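Local atomic coordinates of fimbrin (PDB entry 1RT8), a protein that binds and crosslinks actin filaments and takes part in cell polarity, cytokinesis, mating and spore formation in fission yeast. Residues K84-N89 against D111-R116; G100-T105 against V124-R129; R159-K164 against S302-F307. All coordinates share one frame; numbering follows the deposited sequence.

Contact 1: K84-N89 against D111-R116. With SO4 (sulfate ion), chain B.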
loop_
_atom_site.group_PDB
_atom_site.type_symbol
_atom_site.label_atom_id
_atom_site.label_comp_id
_atom_site.label_asym_id
_atom_site.label_seq_id
_atom_site.Cartn_x
_atom_site.Cartn_y
_atom_site.Cartn_z
ATOM N N LYS A 84 6.889 0.880 -24.746
ATOM C CA LYS A 84 5.556 0.643 -24.210
ATOM C C LYS A 84 5.607 -0.129 -22.897
ATOM O O LYS A 84 4.785 0.104 -22.009
ATOM C CB LYS A 84 4.682 -0.084 -25.234
ATOM C CG LYS A 84 4.188 0.833 -26.353
ATOM C CD LYS A 84 3.193 0.133 -27.269
ATOM C CE LYS A 84 2.643 1.104 -28.310
ATOM N NZ LYS A 84 3.748 1.748 -29.065
ATOM N N CYS A 85 6.572 -1.033 -22.770
ATOM C CA CYS A 85 6.740 -1.802 -21.540
ATOM C C CYS A 85 7.114 -0.865 -20.376
ATOM O O CYS A 85 6.667 -1.063 -19.241
ATOM C CB CYS A 85 7.833 -2.860 -21.706
ATOM S SG CYS A 85 7.429 -4.268 -22.784
ATOM N N ILE A 86 7.934 0.150 -20.659
ATOM C CA ILE A 86 8.341 1.097 -19.628
ATOM C C ILE A 86 7.144 1.907 -19.127
ATOM O O ILE A 86 6.984 2.090 -17.916
ATOM C CB ILE A 86 9.423 2.071 -20.139
ATOM C CG1 ILE A 86 10.741 1.325 -20.360
ATOM C CG2 ILE A 86 9.614 3.203 -19.136
ATOM C CD1 ILE A 86 11.320 0.692 -19.098
ATOM N N GLU A 87 6.314 2.389 -20.054
ATOM C CA GLU A 87 5.119 3.153 -19.698
ATOM C C GLU A 87 4.255 2.295 -18.781
ATOM O O GLU A 87 3.828 2.737 -17.721
ATOM C CB GLU A 87 4.311 3.537 -20.950
ATOM C CG GLU A 87 5.048 4.460 -21.926
ATOM C CD GLU A 87 4.221 4.794 -23.157
ATOM O OE1 GLU A 87 3.645 3.869 -23.767
ATOM O OE2 GLU A 87 4.144 5.979 -23.521
ATOM N N ASN A 88 3.993 1.061 -19.200
ATOM C CA ASN A 88 3.193 0.149 -18.395
ATOM C C ASN A 88 3.863 -0.093 -17.037
ATOM O O ASN A 88 3.203 -0.119 -15.999
ATOM C CB ASN A 88 3.024 -1.196 -19.117
ATOM C CG ASN A 88 1.996 -1.140 -20.238
ATOM O OD1 ASN A 88 1.420 -0.095 -20.516
ATOM N ND2 ASN A 88 1.759 -2.282 -20.883
ATOM N N ASN A 89 5.175 -0.288 -17.046
ATOM C CA ASN A 89 5.877 -0.542 -15.793
ATOM C C ASN A 89 5.874 0.654 -14.858
ATOM O O ASN A 89 5.936 0.489 -13.641
ATOM C CB ASN A 89 7.293 -1.050 -16.072
ATOM C CG ASN A 89 7.286 -2.467 -16.633
ATOM O OD1 ASN A 89 6.334 -3.218 -16.415
ATOM N ND2 ASN A 89 8.340 -2.837 -17.343
ATOM N N ASP A 111 13.870 -2.686 -14.135
ATOM C CA ASP A 111 14.132 -3.969 -13.499
ATOM C C ASP A 111 13.069 -4.975 -13.940
ATOM O O ASP A 111 13.366 -6.157 -14.144
ATOM C CB ASP A 111 14.113 -3.836 -11.971
ATOM C CG ASP A 111 15.220 -2.938 -11.440
ATOM O OD1 ASP A 111 16.361 -3.036 -11.933
ATOM O OD2 ASP A 111 14.953 -2.143 -10.518
ATOM N N ILE A 112 11.829 -4.508 -14.068
ATOM C CA ILE A 112 10.736 -5.373 -14.507
ATOM C C ILE A 112 10.976 -5.721 -15.973
ATOM O O ILE A 112 10.864 -6.878 -16.369
ATOM C CB ILE A 112 9.362 -4.683 -14.371
ATOM C CG1 ILE A 112 9.069 -4.394 -12.896
ATOM C CG2 ILE A 112 8.269 -5.577 -14.958
ATOM C CD1 ILE A 112 7.751 -3.657 -12.653
ATOM N N LEU A 113 11.330 -4.719 -16.770
ATOM C CA LEU A 113 11.599 -4.931 -18.193
ATOM C C LEU A 113 12.687 -5.988 -18.409
ATOM O O LEU A 113 12.631 -6.754 -19.369
ATOM C CB LEU A 113 12.020 -3.612 -18.861
ATOM C CG LEU A 113 12.506 -3.679 -20.320
ATOM C CD1 LEU A 113 11.395 -4.185 -21.215
ATOM C CD2 LEU A 113 12.962 -2.307 -20.771
ATOM N N GLU A 114 13.667 -6.031 -17.512
ATOM C CA GLU A 114 14.768 -6.983 -17.618
ATOM C C GLU A 114 14.459 -8.341 -16.999
ATOM O O GLU A 114 15.265 -9.265 -17.093
ATOM C CB GLU A 114 16.023 -6.408 -16.960
ATOM C CG GLU A 114 16.681 -5.279 -17.738
ATOM C CD GLU A 114 17.682 -4.499 -16.903
ATOM O OE1 GLU A 114 18.193 -5.062 -15.909
ATOM O OE2 GLU A 114 17.966 -3.329 -17.243
ATOM N N GLY A 115 13.297 -8.461 -16.365
ATOM C CA GLY A 115 12.929 -9.718 -15.741
ATOM C C GLY A 115 13.723 -10.086 -14.495
ATOM O O GLY A 115 13.940 -11.269 -14.239
ATOM N N ARG A 116 14.161 -9.092 -13.719
ATOM C CA ARG A 116 14.917 -9.361 -12.495
ATOM C C ARG A 116 14.051 -10.293 -11.656
ATOM O O ARG A 116 12.963 -9.912 -11.226
ATOM C CB ARG A 116 15.173 -8.070 -11.715
ATOM C CG ARG A 116 15.915 -6.990 -12.485
ATOM C CD ARG A 116 17.367 -7.358 -12.759
ATOM N NE ARG A 116 18.246 -6.270 -12.344
ATOM C CZ ARG A 116 18.845 -6.198 -11.158
ATOM N NH1 ARG A 116 18.680 -7.163 -10.262
ATOM N NH2 ARG A 116 19.584 -5.139 -10.853
HETATM S S SO4 B . 18.014 -11.088 -10.076
HETATM O O1 SO4 B . 17.597 -12.284 -11.092
HETATM O O2 SO4 B . 16.758 -10.540 -9.595
HETATM O O3 SO4 B . 18.764 -11.555 -9.119
HETATM O O4 SO4 B . 18.642 -10.130 -10.952
#
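Leu113 holds its CG anti to the backbone N (chi1 173°), while Asn89 holds its CG anti to the carbonyl carbon (chi1 -71°). Both side chains start out toward the opposing segment, and this brings a branched apolar tip and a carboxamide into the same buried interface. Leu113 divides its methyls between two neighbours on helix 82-99. CD1 of Leu113 lies 3.8 Å from CB of Cys85, and CD2 of Leu113 meets CD1 of Ile86 at 3.8 Å, the isoleucine and leucine side chains crossing at about a right angle. One turn further along, the amide of Asn89 packs on Ile112: CG2 of Ile112 is 3.4 Å from OD1 of Asn89 and 3.6 Å from ND2 of Asn89. The methyl therefore lies against the whole amide. The polar demand of ND2 is met beyond the two segments, by the carbonyl of Lys49 and, weakly, by that of Ala109.

Both segments belong to the first calponin-homology domain, where the short helix 109-113 packs on helix 82-99; Ile112 also reaches Val92 and Ile93 of the longer helix and Leu54 of helix 52-61. A Schellman motif ends the short helix. Gly115, with a positive phi of 70°, bonds from its N to Ile112 O at 2.9 Å, and Arg116 N bonds back to Asp111 O at 3.1 Å. Arg116 is then the N-cap of helix 117-131. Its NE lies 3.8 Å from OD1 of Asp111 and from OE1 of Glu114, long ion pairs; the Asp111 oxygen is well out of the guanidinium plane, so that pair rests on charge alone. NH1 gives a weak hydrogen bond of 3.0 Å to O4 of a sulfate ion also bound by backbone N of Glu117 and His118.

Contact 2: G100-T105 against V124-R129. With SO4 (sulfate ion), chain C.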
loop_
_atom_site.group_PDB
_atom_site.type_symbol
_atom_site.label_atom_id
_atom_site.label_comp_id
_atom_site.label_asym_id
_atom_site.label_seq_id
_atom_site.Cartn_x
_atom_site.Cartn_y
_atom_site.Cartn_z
ATOM N N GLY A 100 0.057 0.981 -0.017
ATOM C CA GLY A 100 0.234 0.853 1.415
ATOM C C GLY A 100 0.659 -0.562 1.740
ATOM O O GLY A 100 0.254 -1.506 1.060
ATOM N N GLY A 101 1.482 -0.714 2.771
ATOM C CA GLY A 101 1.939 -2.035 3.159
ATOM C C GLY A 101 2.943 -2.656 2.202
ATOM O O GLY A 101 3.416 -3.766 2.432
ATOM N N ILE A 102 3.270 -1.950 1.125
ATOM C CA ILE A 102 4.229 -2.461 0.151
ATOM C C ILE A 102 5.480 -1.594 0.144
ATOM O O ILE A 102 5.398 -0.376 0.292
ATOM C CB ILE A 102 3.640 -2.463 -1.282
ATOM C CG1 ILE A 102 2.469 -3.447 -1.368
ATOM C CG2 ILE A 102 4.723 -2.829 -2.293
ATOM C CD1 ILE A 102 1.818 -3.498 -2.735
ATOM N N SER A 103 6.638 -2.225 -0.021
ATOM C CA SER A 103 7.889 -1.482 -0.067
ATOM C C SER A 103 8.603 -1.791 -1.380
ATOM O O SER A 103 9.061 -2.915 -1.600
ATOM C CB SER A 103 8.783 -1.855 1.119
ATOM O OG SER A 103 9.885 -0.966 1.220
ATOM N N ILE A 104 8.681 -0.796 -2.262
ATOM C CA ILE A 104 9.338 -0.982 -3.548
ATOM C C ILE A 104 10.290 0.163 -3.884
ATOM O O ILE A 104 9.916 1.148 -4.523
ATOM C CB ILE A 104 8.310 -1.142 -4.699
ATOM C CG1 ILE A 104 7.530 0.153 -4.914
ATOM C CG2 ILE A 104 7.338 -2.262 -4.374
ATOM C CD1 ILE A 104 6.971 0.288 -6.317
ATOM N N THR A 105 11.533 0.017 -3.445
ATOM C CA THR A 105 12.560 1.015 -3.687
ATOM C C THR A 105 13.625 0.357 -4.557
ATOM O O THR A 105 14.134 0.942 -5.514
ATOM C CB THR A 105 13.218 1.467 -2.363
ATOM O OG1 THR A 105 12.207 1.938 -1.452
ATOM C CG2 THR A 105 14.234 2.568 -2.628
ATOM N N VAL A 124 5.935 -9.287 -6.337
ATOM C CA VAL A 124 4.763 -10.148 -6.453
ATOM C C VAL A 124 4.227 -10.478 -5.065
ATOM O O VAL A 124 3.019 -10.382 -4.809
ATOM C CB VAL A 124 5.108 -11.464 -7.205
ATOM C CG1 VAL A 124 4.077 -12.556 -6.882
ATOM C CG2 VAL A 124 5.109 -11.196 -8.702
ATOM N N TRP A 125 5.127 -10.859 -4.165
ATOM C CA TRP A 125 4.730 -11.196 -2.806
ATOM C C TRP A 125 4.117 -9.986 -2.098
ATOM O O TRP A 125 3.080 -10.114 -1.430
ATOM C CB TRP A 125 5.933 -11.734 -2.011
ATOM C CG TRP A 125 5.689 -11.782 -0.533
ATOM C CD1 TRP A 125 6.398 -11.133 0.430
ATOM C CD2 TRP A 125 4.614 -12.455 0.143
ATOM N NE1 TRP A 125 5.834 -11.352 1.667
ATOM C CE2 TRP A 125 4.736 -12.159 1.519
ATOM C CE3 TRP A 125 3.561 -13.272 -0.280
ATOM C CZ2 TRP A 125 3.843 -12.652 2.474
ATOM C CZ3 TRP A 125 2.669 -13.765 0.674
ATOM C CH2 TRP A 125 2.819 -13.449 2.033
ATOM N N GLN A 126 4.726 -8.811 -2.252
ATOM C CA GLN A 126 4.176 -7.631 -1.593
ATOM C C GLN A 126 2.754 -7.370 -2.077
ATOM O O GLN A 126 1.868 -7.039 -1.276
ATOM C CB GLN A 126 5.048 -6.394 -1.845
ATOM C CG GLN A 126 6.421 -6.425 -1.160
ATOM C CD GLN A 126 6.329 -6.533 0.362
ATOM O OE1 GLN A 126 5.556 -5.816 1.009
ATOM N NE2 GLN A 126 7.129 -7.426 0.941
ATOM N N ILE A 127 2.531 -7.520 -3.385
ATOM C CA ILE A 127 1.194 -7.306 -3.944
ATOM C C ILE A 127 0.202 -8.346 -3.401
ATOM O O ILE A 127 -0.902 -7.986 -2.978
ATOM C CB ILE A 127 1.209 -7.347 -5.496
ATOM C CG1 ILE A 127 2.084 -6.203 -6.029
ATOM C CG2 ILE A 127 -0.203 -7.182 -6.053
ATOM C CD1 ILE A 127 2.198 -6.152 -7.545
ATOM N N ILE A 128 0.602 -9.618 -3.395
ATOM C CA ILE A 128 -0.248 -10.703 -2.896
ATOM C C ILE A 128 -0.567 -10.509 -1.421
ATOM O O ILE A 128 -1.708 -10.704 -0.989
ATOM C CB ILE A 128 0.420 -12.085 -3.056
ATOM C CG1 ILE A 128 0.463 -12.487 -4.533
ATOM C CG2 ILE A 128 -0.355 -13.139 -2.253
ATOM C CD1 ILE A 128 1.143 -13.818 -4.773
ATOM N N ARG A 129 0.453 -10.140 -0.648
ATOM C CA ARG A 129 0.296 -9.910 0.783
ATOM C C ARG A 129 -0.673 -8.772 1.059
ATOM O O ARG A 129 -1.508 -8.874 1.950
ATOM C CB ARG A 129 1.657 -9.609 1.417
ATOM C CG ARG A 129 1.604 -9.113 2.859
ATOM C CD ARG A 129 3.010 -9.041 3.454
ATOM N NE ARG A 129 3.028 -8.509 4.812
ATOM C CZ ARG A 129 2.788 -7.239 5.119
ATOM N NH1 ARG A 129 2.507 -6.362 4.162
ATOM N NH2 ARG A 129 2.836 -6.840 6.384
HETATM S S SO4 C . 3.282 -2.987 6.834
HETATM O O1 SO4 C . 3.708 -4.055 5.692
HETATM O O2 SO4 C . 1.838 -3.093 6.910
HETATM O O3 SO4 C . 3.881 -3.269 7.960
HETATM O O4 SO4 C . 3.637 -1.725 6.238
HETATM O O HOH W 1 2.677 -6.093 1.384
#
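Ile102 and Gln126 lie alongside each other, their side chains sliding past in opposite directions. CG2 of Ile102 comes within 3.6 Å of CB of Gln126, and CG1 of Ile102 is equally near the backbone O of Gln126. The end of the isoleucine continues across the helix surface, its CD1 lying 4.0 Å from CA of Ile127. Although the side chain of Ile127 starts out away from the loop, its CG1 adds a looser apolar contact with the same methyl. Ser103 N is buried here with no partner in the model.

In the first calponin-homology domain, helix 117-131 packs by its inner face on helices 11-25 and 52-61: Val124 touches Phe17, Ile21 and Leu54, and Ile127 touches Leu57 and Ile58. The loop 100-105, which follows helix 82-99, lies across a more exposed flank of helix 117-131. Gly101 has a positive phi of 72°, which by itself favours glycine, and its carbonyl lies close to Arg129.

Arg129 sends CG anti to the backbone N (chi1 170°) and stays extended as far as NE. Its CB lies 3.8 Å above the plane of the Trp125 ring, offset toward the rim. A water in the guanidinium plane, at its edge, links the loop to the helix: it accepts from Arg129 NH1 at 2.8 Å and appears to donate to Gly101 O at 2.7 Å, though other acceptors are also near. One oxygen of a sulfate ion, O1, lies 3.0 Å from both NH1 and NH2 of Arg129, but at poor angles, so both hydrogen bonds are weak. Outside the segments, Glu163 gives this guanidinium a charged partner within the protein.

Contact 3: R159-K164 against S302-F307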
loop_
_atom_site.group_PDB
_atom_site.type_symbol
_atom_site.label_atom_id
_atom_site.label_comp_id
_atom_site.label_asym_id
_atom_site.label_seq_id
_atom_site.Cartn_x
_atom_site.Cartn_y
_atom_site.Cartn_z
ATOM N N ARG A 159 -6.420 -1.366 10.617
ATOM C CA ARG A 159 -5.412 -0.694 9.805
ATOM C C ARG A 159 -4.033 -1.271 10.083
ATOM O O ARG A 159 -3.032 -0.810 9.541
ATOM C CB ARG A 159 -5.430 0.816 10.050
ATOM C CG ARG A 159 -6.600 1.483 9.355
ATOM C CD ARG A 159 -6.624 2.976 9.559
ATOM N NE ARG A 159 -6.786 3.335 10.961
ATOM C CZ ARG A 159 -7.144 4.546 11.373
ATOM N NH1 ARG A 159 -7.378 5.502 10.482
ATOM N NH2 ARG A 159 -7.267 4.800 12.672
ATOM N N LEU A 160 -3.995 -2.294 10.933
ATOM C CA LEU A 160 -2.752 -2.963 11.278
ATOM C C LEU A 160 -2.348 -3.851 10.111
ATOM O O LEU A 160 -3.166 -4.161 9.245
ATOM C CB LEU A 160 -2.948 -3.828 12.521
ATOM C CG LEU A 160 -3.276 -3.121 13.831
ATOM C CD1 LEU A 160 -3.566 -4.165 14.898
ATOM C CD2 LEU A 160 -2.104 -2.243 14.239
ATOM N N PRO A 161 -1.074 -4.267 10.062
ATOM C CA PRO A 161 -0.673 -5.131 8.947
ATOM C C PRO A 161 -1.303 -6.515 9.138
ATOM O O PRO A 161 -1.705 -6.864 10.248
ATOM C CB PRO A 161 0.848 -5.144 9.050
ATOM C CG PRO A 161 1.087 -4.986 10.537
ATOM C CD PRO A 161 0.073 -3.936 10.928
ATOM N N PRO A 162 -1.408 -7.309 8.055
ATOM C CA PRO A 162 -1.989 -8.660 8.077
ATOM C C PRO A 162 -1.558 -9.517 9.274
ATOM O O PRO A 162 -2.400 -10.050 10.005
ATOM C CB PRO A 162 -1.519 -9.257 6.752
ATOM C CG PRO A 162 -1.493 -8.066 5.850
ATOM C CD PRO A 162 -0.868 -6.995 6.718
ATOM N N GLU A 163 -0.247 -9.642 9.475
ATOM C CA GLU A 163 0.288 -10.446 10.572
ATOM C C GLU A 163 -0.235 -10.063 11.957
ATOM O O GLU A 163 -0.400 -10.928 12.822
ATOM C CB GLU A 163 1.824 -10.389 10.582
ATOM C CG GLU A 163 2.488 -10.878 9.291
ATOM C CD GLU A 163 2.759 -9.751 8.300
ATOM O OE1 GLU A 163 2.085 -8.697 8.377
ATOM O OE2 GLU A 163 3.638 -9.923 7.431
ATOM N N LYS A 164 -0.510 -8.780 12.175
ATOM C CA LYS A 164 -0.973 -8.352 13.487
ATOM C C LYS A 164 -2.472 -8.456 13.716
ATOM O O LYS A 164 -2.963 -8.203 14.818
ATOM C CB LYS A 164 -0.464 -6.943 13.782
ATOM C CG LYS A 164 1.045 -6.933 13.981
ATOM C CD LYS A 164 1.605 -5.536 14.183
ATOM C CE LYS A 164 3.128 -5.579 14.234
ATOM N NZ LYS A 164 3.722 -4.229 14.419
ATOM N N SER A 302 6.583 1.564 10.808
ATOM C CA SER A 302 5.659 2.086 9.807
ATOM C C SER A 302 4.446 2.571 10.567
ATOM O O SER A 302 4.097 1.998 11.598
ATOM C CB SER A 302 5.211 0.989 8.857
ATOM O OG SER A 302 6.343 0.372 8.271
ATOM N N ILE A 303 3.799 3.606 10.051
ATOM C CA ILE A 303 2.621 4.166 10.697
ATOM C C ILE A 303 1.337 3.403 10.377
ATOM O O ILE A 303 1.086 3.057 9.216
ATOM C CB ILE A 303 2.411 5.634 10.259
ATOM C CG1 ILE A 303 3.625 6.476 10.633
ATOM C CG2 ILE A 303 1.117 6.183 10.858
ATOM C CD1 ILE A 303 3.711 7.759 9.864
ATOM N N HIS A 304 0.519 3.156 11.395
ATOM C CA HIS A 304 -0.759 2.465 11.192
ATOM C C HIS A 304 -1.876 3.206 11.912
ATOM O O HIS A 304 -3.051 2.855 11.805
ATOM C CB HIS A 304 -0.656 1.012 11.677
ATOM C CG HIS A 304 0.251 0.166 10.828
ATOM N ND1 HIS A 304 -0.107 -0.269 9.571
ATOM C CD2 HIS A 304 1.527 -0.254 11.019
ATOM C CE1 HIS A 304 0.906 -0.912 9.020
ATOM N NE2 HIS A 304 1.911 -0.917 9.877
ATOM N N ASP A 305 -1.483 4.262 12.619
ATOM C CA ASP A 305 -2.411 5.107 13.376
ATOM C C ASP A 305 -1.786 6.507 13.476
ATOM O O ASP A 305 -1.092 6.827 14.447
ATOM C CB ASP A 305 -2.633 4.518 14.778
ATOM C CG ASP A 305 -3.779 5.187 15.516
ATOM O OD1 ASP A 305 -4.277 6.208 15.014
ATOM O OD2 ASP A 305 -4.176 4.697 16.593
ATOM N N PHE A 306 -2.042 7.319 12.452
ATOM C CA PHE A 306 -1.515 8.677 12.328
ATOM C C PHE A 306 -1.694 9.571 13.558
ATOM O O PHE A 306 -0.783 10.306 13.937
ATOM C CB PHE A 306 -2.160 9.359 11.112
ATOM C CG PHE A 306 -1.664 10.766 10.844
ATOM C CD1 PHE A 306 -0.555 10.987 10.033
ATOM C CD2 PHE A 306 -2.339 11.877 11.364
ATOM C CE1 PHE A 306 -0.130 12.290 9.739
ATOM C CE2 PHE A 306 -1.924 13.174 11.079
ATOM C CZ PHE A 306 -0.817 13.380 10.263
ATOM N N PHE A 307 -2.866 9.519 14.174
ATOM C CA PHE A 307 -3.134 10.372 15.319
ATOM C C PHE A 307 -2.562 9.925 16.656
ATOM O O PHE A 307 -2.835 10.544 17.685
ATOM C CB PHE A 307 -4.638 10.626 15.425
ATOM C CG PHE A 307 -5.194 11.390 14.258
ATOM C CD1 PHE A 307 -5.990 10.763 13.313
ATOM C CD2 PHE A 307 -4.856 12.729 14.069
ATOM C CE1 PHE A 307 -6.441 11.458 12.196
ATOM C CE2 PHE A 307 -5.301 13.424 12.960
ATOM C CZ PHE A 307 -6.092 12.788 12.021
#
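His304 and Pro161 form the tight part of this contact. CD of the proline stands 3.6 Å above the imidazole plane of His304, over its centre and 12° off the normal from the centroid, a CH-pi contact in which the two side chains cross at about a right angle. The same ring donates from ND1 to Arg159 O over 3.0 Å. That hydrogen bond is bent, 135° at the hydrogen, in part because Arg159 O lies 29° out of the imidazole plane; ND1 does lie in the carbonyl plane of its acceptor. An alanine in place of His304 would probably leave Arg159 O without this donor and open a gap beside CD of Pro161.

Beyond the ring the interface loosens. CB of Arg159 still packs against His304 O at 3.6 Å, but NH2 of Arg159 and OD1 of Asp305 are 4.1 Å apart, with the oxygen well out of the guanidinium plane, so only an electrostatic attraction remains. The stronger polar partners lie elsewhere: Asp155 forms a salt bridge with Arg159, and Asn308 bonds to Asp305. The touching residues are all partly exposed. Here the start of the second calponin-homology domain meets the third, joining the two actin-binding regions of the fimbrin crosslinking core.

Overall arrangement
Contacts 1 and 2 lie within the first calponin-homology domain, their centres about 17 Å apart and their nearest atoms about 6 Å. Their segments alternate along the chain, and helix 117-131 supplies one side of contact 2. Contact 3, centred about 15 Å from contact 2, touches it: Arg129 NH2 forms a salt bridge of 2.8 Å with Glu163 OE1 and packs on Pro161 and Pro162. Contact 1, buried within one domain, is about 31 Å centre to centre from contact 3, at the junction of the two actin-binding regions. Contact 2 lies nearer the surface. Both sulfates are probably from the crystallisation liquor; that at Arg129 also lies about 3 Å from the side chain of Pro161.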